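Local coordinates for polyketide synthase PksJ (Bacillus subtilis subsp. subtilis, PDB 4J1Q), which reduces, as the NADPH-binding ketoreductase domain of the bacillaene assembly line, alpha- and beta-keto groups of polyketide intermediates with stereochemical control, at residues Q312-G317 with A353-M358; Y88-F93 with E306-L311. One frame throughout, in Å; residues are numbered along the deposited sequence.

Both contacts are built on helix 304-324, which offers consecutive turns to two different partners: residues 306-311 meet helix 81-98 in contact 2, and residues 312-317 meet helix 349-370 in contact 1. The contact centres lie about 10 Å apart and the two touch, with CD2 of Leu311 3.7 Å from the backbone N of Ala354. Both segments of contact 2 come before those of contact 1 in sequence. The centre of contact 1 is about 6 Å from the centre of the chain, that of contact 2 about 14 Å. Contact 1 reaches the NADPH; contact 2 ties the cofactor-binding, Rossmann-type part to what is probably the structural subdomain of PKS ketoreductases.

Contact 1 of 2, residues Q312-G317 with A353-M358; sequences QPKVSG and AANSFM. With NDP (NADPH dihydro-nicotinamide-adenine-dinucleotide phosphate), chain B.
Lys314 reaches past Ala354 to Asn355, and its NZ donates to OD1 of that amide over 3.1 Å. The C=O...N angle of 133° describes a bent approach, with the donor somewhat out of the carbonyl plane. The same ammonium also bonds to both hydroxyls of the ribose next to the nicotinamide, NZ lying 3.1 Å from O2D of the NADPH and 2.5 Å from its O3D, the latter unusually short and doubtful in its exact value. Three oxygens, OD1 of Asn355, O3D and O2D, thus grip NZ and tie the helix pair to the nicotinamide ribose. The lysine chain runs extended to CE and turns only at the last bond (chi4 -79°), bringing the nitrogen to the sugar. Its CB rests on CB of Ala354 at 3.8 Å, while Met358, bent at chi3, brings its CE to 3.6 Å from NZ of Lys314.

Val315 works in two directions. With CG1 anti to the backbone N, that methyl sits over the Phe357 ring, 3.5 Å from the centroid and almost on the ring normal, a CH-pi contact; CG2 turns instead to CA of Ala354 at 3.8 Å.

The segment axes approach to 8.4 Å and their N-to-C directions are 35° apart, a roughly parallel pair. Met358 contacts Phe335 and Ser337 of strand 332-338, while Val315 and Phe357 contact Tyr85 of helix 81-98.

Contact 2 of 2, residues Y88-F93 with E306-L311; sequences YMQNIF and EFQEVL
Phe93 and Phe307 stack face to face and form the aromatic centre of the contact. Their centroids are 4.2 Å apart and the planes differ by 18°, close to parallel but displaced: CD1 of Phe307 lies over the middle of the Phe93 ring, whereas CG of Phe93 lies over the other ring toward its rim. Each phenylalanine has CG anti to its own backbone nitrogen, which sends the ring out from its helix toward the other, and the two overlap in an offset (parallel-displaced) stack. CB of Phe93 adds a CH-pi contact, 4.1 Å from the Phe307 centroid.

The apolar packing continues through Met89. Its CB meets the edge of the Phe307 ring in plane, 3.9 Å from CE2, and lies 4.2 Å from CD1 of Leu311, while the rest of the side chain turns from helix 304-324.

Among polar groups, the extended Gln90 and the folded Gln308 cross at about a right angle, their amide planes 70° apart; NE2 of Gln90 stands 3.4 Å from OE1 of Gln308. Both residues are partly exposed, in contrast to the buried phenylalanines.

The segment axes stay 10.6 Å apart, and the backbones come nearest at Gln90 and Phe307, whose CA atoms are 7.5 Å apart. With N-to-C directions at 142°, this is a roughly antiparallel helix pair, bridged by large side chains. As in PKS ketoreductases generally, it probably joins the structural subdomain, through helix 81-98, to the catalytic, NADPH-binding Rossmann-type subdomain that holds helix 304-324.

Contact 1 of 2, residues Q312-G317 with A353-M358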
loop_
_atom_site.group_PDB
_atom_site.type_symbol
_atom_site.label_atom_id
_atom_site.label_comp_id
_atom_site.label_asym_id
_atom_site.label_seq_id
_atom_site.Cartn_x
_atom_site.Cartn_y
_atom_site.Cartn_z
ATOM N N GLN A 312 -1.894 4.920 -10.521
ATOM C CA GLN A 312 -1.143 6.148 -10.750
ATOM C C GLN A 312 -0.913 6.983 -9.488
ATOM O O GLN A 312 0.236 7.110 -9.041
ATOM C CB GLN A 312 -1.781 6.976 -11.883
ATOM C CG GLN A 312 -1.321 6.561 -13.277
ATOM C CD GLN A 312 -0.122 7.369 -13.738
ATOM O OE1 GLN A 312 -0.276 8.448 -14.305
ATOM N NE2 GLN A 312 1.080 6.878 -13.457
ATOM N N PRO A 313 -2.008 7.471 -8.855
ATOM C CA PRO A 313 -1.863 8.406 -7.720
ATOM C C PRO A 313 -1.102 7.827 -6.549
ATOM O O PRO A 313 -0.443 8.569 -5.816
ATOM C CB PRO A 313 -3.317 8.695 -7.291
ATOM C CG PRO A 313 -4.137 7.600 -7.927
ATOM C CD PRO A 313 -3.426 7.233 -9.195
ATOM N N LYS A 314 -1.188 6.509 -6.358
ATOM C CA LYS A 314 -0.628 5.895 -5.150
ATOM C C LYS A 314 0.805 5.416 -5.418
ATOM O O LYS A 314 1.586 5.135 -4.498
ATOM C CB LYS A 314 -1.528 4.745 -4.669
ATOM C CG LYS A 314 -2.763 5.220 -3.880
ATOM C CD LYS A 314 -3.653 4.070 -3.452
ATOM C CE LYS A 314 -4.916 4.552 -2.749
ATOM N NZ LYS A 314 -4.758 4.948 -1.308
ATOM N N VAL A 315 1.159 5.291 -6.692
ATOM C CA VAL A 315 2.454 4.709 -7.001
ATOM C C VAL A 315 3.418 5.742 -7.551
ATOM O O VAL A 315 4.295 6.197 -6.822
ATOM C CB VAL A 315 2.334 3.440 -7.865
ATOM C CG1 VAL A 315 3.709 2.833 -8.121
ATOM C CG2 VAL A 315 1.454 2.448 -7.143
ATOM N N SER A 316 3.138 6.251 -8.745
ATOM C CA SER A 316 3.881 7.377 -9.280
ATOM C C SER A 316 3.592 8.651 -8.514
ATOM O O SER A 316 4.514 9.455 -8.248
ATOM C CB SER A 316 3.567 7.593 -10.762
ATOM O OG SER A 316 4.238 6.629 -11.531
ATOM N N GLY A 317 2.317 8.871 -8.211
ATOM C CA GLY A 317 1.914 10.063 -7.488
ATOM C C GLY A 317 2.696 10.191 -6.208
ATOM O O GLY A 317 3.179 11.271 -5.876
ATOM N N ALA A 353 -2.505 -3.559 -5.198
ATOM C CA ALA A 353 -1.074 -3.473 -5.552
ATOM C C ALA A 353 -0.564 -2.027 -5.392
ATOM O O ALA A 353 0.559 -1.779 -4.929
ATOM C CB ALA A 353 -0.844 -3.975 -6.961
ATOM N N ALA A 354 -1.452 -1.073 -5.623
ATOM C CA ALA A 354 -1.131 0.330 -5.418
ATOM C C ALA A 354 -0.889 0.553 -3.949
ATOM O O ALA A 354 0.096 1.179 -3.549
ATOM C CB ALA A 354 -2.261 1.199 -5.887
ATOM N N ASN A 355 -1.797 0.029 -3.135
ATOM C CA ASN A 355 -1.716 0.223 -1.705
ATOM C C ASN A 355 -0.544 -0.539 -1.114
ATOM O O ASN A 355 0.130 -0.013 -0.209
ATOM C CB ASN A 355 -3.045 -0.150 -1.020
ATOM C CG ASN A 355 -4.075 0.982 -1.102
ATOM O OD1 ASN A 355 -3.828 2.089 -0.624
ATOM N ND2 ASN A 355 -5.211 0.725 -1.756
ATOM N N SER A 356 -0.283 -1.750 -1.608
ATOM C CA SER A 356 0.903 -2.514 -1.162
ATOM C C SER A 356 2.211 -1.817 -1.487
ATOM O O SER A 356 3.198 -2.027 -0.790
ATOM C CB SER A 356 0.977 -3.900 -1.814
ATOM O OG SER A 356 -0.103 -4.700 -1.433
ATOM N N PHE A 357 2.279 -1.164 -2.645
ATOM C CA PHE A 357 3.467 -0.369 -2.980
ATOM C C PHE A 357 3.726 0.703 -1.934
ATOM O O PHE A 357 4.893 0.926 -1.550
ATOM C CB PHE A 357 3.333 0.272 -4.363
ATOM C CG PHE A 357 4.424 1.273 -4.681
ATOM C CD1 PHE A 357 5.511 0.908 -5.463
ATOM C CD2 PHE A 357 4.312 2.597 -4.291
ATOM C CE1 PHE A 357 6.464 1.839 -5.839
ATOM C CE2 PHE A 357 5.255 3.522 -4.655
ATOM C CZ PHE A 357 6.346 3.144 -5.391
ATOM N N MET A 358 2.659 1.348 -1.445
ATOM C CA MET A 358 2.816 2.420 -0.454
ATOM C C MET A 358 3.367 1.875 0.842
ATOM O O MET A 358 4.337 2.416 1.383
ATOM C CB MET A 358 1.482 3.147 -0.197
ATOM C CG MET A 358 1.022 3.940 -1.406
ATOM S SD MET A 358 -0.115 5.256 -0.985
ATOM C CE MET A 358 -1.423 4.425 -0.067
HETATM P PA NDP B . -12.189 9.648 -1.879
HETATM O O1A NDP B . -12.292 9.067 -3.294
HETATM O O2A NDP B . -13.289 10.417 -1.216
HETATM O O5B NDP B . -10.835 10.490 -1.777
HETATM C C5B NDP B . -9.797 10.330 -2.748
HETATM C C4B NDP B . -9.474 11.733 -3.236
HETATM O O4B NDP B . -8.294 11.670 -4.040
HETATM C C3B NDP B . -10.569 12.230 -4.166
HETATM O O3B NDP B . -11.021 13.468 -3.549
HETATM C C2B NDP B . -9.877 12.503 -5.499
HETATM O O2B NDP B . -10.244 13.821 -6.008
HETATM C C1B NDP B . -8.403 12.566 -5.141
HETATM N N9A NDP B . -7.621 12.033 -6.296
HETATM C C8A NDP B . -7.888 10.894 -7.029
HETATM N N7A NDP B . -6.902 10.777 -8.001
HETATM C C5A NDP B . -5.984 11.825 -7.818
HETATM C C6A NDP B . -4.820 12.220 -8.475
HETATM N N6A NDP B . -4.337 11.554 -9.574
HETATM N N1A NDP B . -4.150 13.325 -8.039
HETATM C C2A NDP B . -4.623 14.057 -7.001
HETATM N N3A NDP B . -5.772 13.713 -6.381
HETATM C C4A NDP B . -6.452 12.580 -6.741
HETATM O O3 NDP B . -11.761 8.425 -0.919
HETATM P PN NDP B . -11.481 8.656 0.640
HETATM O O1N NDP B . -12.523 7.766 1.312
HETATM O O2N NDP B . -11.266 10.125 0.953
HETATM O O5D NDP B . -10.050 7.927 0.809
HETATM C C5D NDP B . -8.857 8.621 1.200
HETATM C C4D NDP B . -7.671 7.641 1.046
HETATM O O4D NDP B . -7.764 6.629 2.071
HETATM C C3D NDP B . -7.737 6.898 -0.297
HETATM O O3D NDP B . -6.419 6.790 -0.884
HETATM C C2D NDP B . -8.295 5.557 0.066
HETATM O O2D NDP B . -7.748 4.572 -0.817
HETATM C C1D NDP B . -7.872 5.332 1.524
HETATM N N1N NDP B . -8.866 4.535 2.256
HETATM C C2N NDP B . -10.126 5.002 2.488
HETATM C C3N NDP B . -11.097 4.208 3.142
HETATM C C7N NDP B . -12.498 4.765 3.405
HETATM O O7N NDP B . -13.208 4.197 4.246
HETATM N N7N NDP B . -12.983 5.793 2.669
HETATM C C4N NDP B . -10.780 2.875 3.513
HETATM C C5N NDP B . -9.480 2.410 3.231
HETATM C C6N NDP B . -8.553 3.267 2.591
HETATM P P2B NDP B . -10.219 14.159 -7.593
HETATM O O1X NDP B . -11.034 12.994 -8.197
HETATM O O2X NDP B . -10.838 15.551 -7.561
HETATM O O3X NDP B . -8.765 14.141 -8.020
#

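Contact 2 of 2, residues Y88-F93 with E306-L311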
loop_
_atom_site.group_PDB
_atom_site.type_symbol
_atom_site.label_atom_id
_atom_site.label_comp_id
_atom_site.label_asym_id
_atom_site.label_seq_id
_atom_site.Cartn_x
_atom_site.Cartn_y
_atom_site.Cartn_z
ATOM N N TYR A 88 5.293 -3.545 -14.586
ATOM C CA TYR A 88 5.413 -4.967 -14.268
ATOM C C TYR A 88 4.128 -5.514 -13.683
ATOM O O TYR A 88 3.759 -6.666 -13.958
ATOM C CB TYR A 88 6.564 -5.225 -13.313
ATOM C CG TYR A 88 7.915 -4.987 -13.921
ATOM C CD1 TYR A 88 8.102 -5.032 -15.305
ATOM C CD2 TYR A 88 9.020 -4.761 -13.126
ATOM C CE1 TYR A 88 9.354 -4.854 -15.867
ATOM C CE2 TYR A 88 10.266 -4.534 -13.684
ATOM C CZ TYR A 88 10.430 -4.591 -15.051
ATOM O OH TYR A 88 11.679 -4.369 -15.579
ATOM N N MET A 89 3.419 -4.666 -12.924
ATOM C CA MET A 89 2.117 -5.041 -12.378
ATOM C C MET A 89 1.135 -5.341 -13.492
ATOM O O MET A 89 0.385 -6.313 -13.420
ATOM C CB MET A 89 1.550 -3.937 -11.462
ATOM C CG MET A 89 2.337 -3.724 -10.184
ATOM S SD MET A 89 2.508 -5.233 -9.192
ATOM C CE MET A 89 4.228 -5.639 -9.525
ATOM N N GLN A 90 1.171 -4.524 -14.538
ATOM C CA GLN A 90 0.328 -4.764 -15.690
ATOM C C GLN A 90 0.686 -6.063 -16.377
ATOM O O GLN A 90 -0.207 -6.779 -16.860
ATOM C CB GLN A 90 0.402 -3.603 -16.687
ATOM C CG GLN A 90 -0.476 -3.828 -17.896
ATOM C CD GLN A 90 -0.443 -2.673 -18.883
ATOM O OE1 GLN A 90 0.035 -2.829 -20.010
ATOM N NE2 GLN A 90 -0.983 -1.519 -18.481
ATOM N N ASN A 91 1.984 -6.364 -16.452
ATOM C CA ASN A 91 2.423 -7.650 -17.014
ATOM C C ASN A 91 1.910 -8.833 -16.200
ATOM O O ASN A 91 1.400 -9.789 -16.792
ATOM C CB ASN A 91 3.946 -7.729 -17.101
ATOM C CG ASN A 91 4.520 -6.701 -18.047
ATOM O OD1 ASN A 91 3.876 -6.315 -19.015
ATOM N ND2 ASN A 91 5.703 -6.203 -17.734
ATOM N N ILE A 92 2.014 -8.754 -14.854
ATOM C CA ILE A 92 1.452 -9.799 -13.990
ATOM C C ILE A 92 -0.025 -9.899 -14.247
ATOM O O ILE A 92 -0.592 -10.996 -14.342
ATOM C CB ILE A 92 1.575 -9.496 -12.477
ATOM C CG1 ILE A 92 3.031 -9.231 -12.063
ATOM C CG2 ILE A 92 0.953 -10.630 -11.674
ATOM C CD1 ILE A 92 4.039 -10.000 -12.862
ATOM N N PHE A 93 -0.643 -8.734 -14.351
ATOM C CA PHE A 93 -2.082 -8.633 -14.500
ATOM C C PHE A 93 -2.529 -9.268 -15.813
ATOM O O PHE A 93 -3.513 -10.022 -15.842
ATOM C CB PHE A 93 -2.476 -7.156 -14.398
ATOM C CG PHE A 93 -3.843 -6.840 -14.916
ATOM C CD1 PHE A 93 -4.963 -7.237 -14.214
ATOM C CD2 PHE A 93 -4.001 -5.982 -15.999
ATOM C CE1 PHE A 93 -6.219 -6.844 -14.629
ATOM C CE2 PHE A 93 -5.243 -5.576 -16.411
ATOM C CZ PHE A 93 -6.361 -5.991 -15.711
ATOM N N GLU A 306 -8.006 1.168 -16.814
ATOM C CA GLU A 306 -8.542 1.317 -15.471
ATOM C C GLU A 306 -7.479 0.915 -14.457
ATOM O O GLU A 306 -7.245 1.632 -13.456
ATOM C CB GLU A 306 -9.781 0.444 -15.293
ATOM C CG GLU A 306 -10.552 0.801 -14.042
ATOM C CD GLU A 306 -11.725 -0.113 -13.799
ATOM O OE1 GLU A 306 -12.864 0.395 -13.742
ATOM O OE2 GLU A 306 -11.498 -1.321 -13.573
ATOM N N PHE A 307 -6.867 -0.241 -14.710
ATOM C CA PHE A 307 -5.747 -0.734 -13.922
ATOM C C PHE A 307 -4.666 0.333 -13.679
ATOM O O PHE A 307 -4.385 0.681 -12.551
ATOM C CB PHE A 307 -5.145 -1.974 -14.604
ATOM C CG PHE A 307 -4.233 -2.772 -13.720
ATOM C CD1 PHE A 307 -4.742 -3.780 -12.908
ATOM C CD2 PHE A 307 -2.873 -2.479 -13.643
ATOM C CE1 PHE A 307 -3.913 -4.501 -12.056
ATOM C CE2 PHE A 307 -2.036 -3.200 -12.794
ATOM C CZ PHE A 307 -2.559 -4.215 -11.997
ATOM N N GLN A 308 -4.098 0.889 -14.737
ATOM C CA GLN A 308 -3.080 1.946 -14.595
ATOM C C GLN A 308 -3.621 3.131 -13.848
ATOM O O GLN A 308 -2.885 3.820 -13.132
ATOM C CB GLN A 308 -2.540 2.420 -15.961
ATOM C CG GLN A 308 -1.559 1.430 -16.608
ATOM C CD GLN A 308 -0.384 1.120 -15.698
ATOM O OE1 GLN A 308 0.037 -0.022 -15.594
ATOM N NE2 GLN A 308 0.148 2.150 -15.027
ATOM N N GLU A 309 -4.880 3.453 -14.103
ATOM C CA GLU A 309 -5.487 4.654 -13.556
ATOM C C GLU A 309 -5.616 4.584 -12.040
ATOM O O GLU A 309 -5.480 5.587 -11.349
ATOM C CB GLU A 309 -6.847 4.854 -14.186
ATOM C CG GLU A 309 -7.616 6.067 -13.713
ATOM C CD GLU A 309 -9.089 5.982 -14.109
ATOM O OE1 GLU A 309 -9.410 5.769 -15.306
ATOM O OE2 GLU A 309 -9.943 6.041 -13.202
ATOM N N VAL A 310 -5.883 3.403 -11.489
ATOM C CA VAL A 310 -5.876 3.339 -10.031
ATOM C C VAL A 310 -4.497 3.199 -9.389
ATOM O O VAL A 310 -4.307 3.658 -8.270
ATOM C CB VAL A 310 -6.947 2.407 -9.420
ATOM C CG1 VAL A 310 -7.918 1.887 -10.467
ATOM C CG2 VAL A 310 -6.320 1.302 -8.579
ATOM N N LEU A 311 -3.525 2.668 -10.128
ATOM C CA LEU A 311 -2.130 2.645 -9.672
ATOM C C LEU A 311 -1.521 4.047 -9.591
ATOM O O LEU A 311 -0.721 4.323 -8.705
ATOM C CB LEU A 311 -1.258 1.792 -10.593
ATOM C CG LEU A 311 -1.412 0.281 -10.603
ATOM C CD1 LEU A 311 -0.576 -0.304 -11.726
ATOM C CD2 LEU A 311 -1.019 -0.351 -9.275
#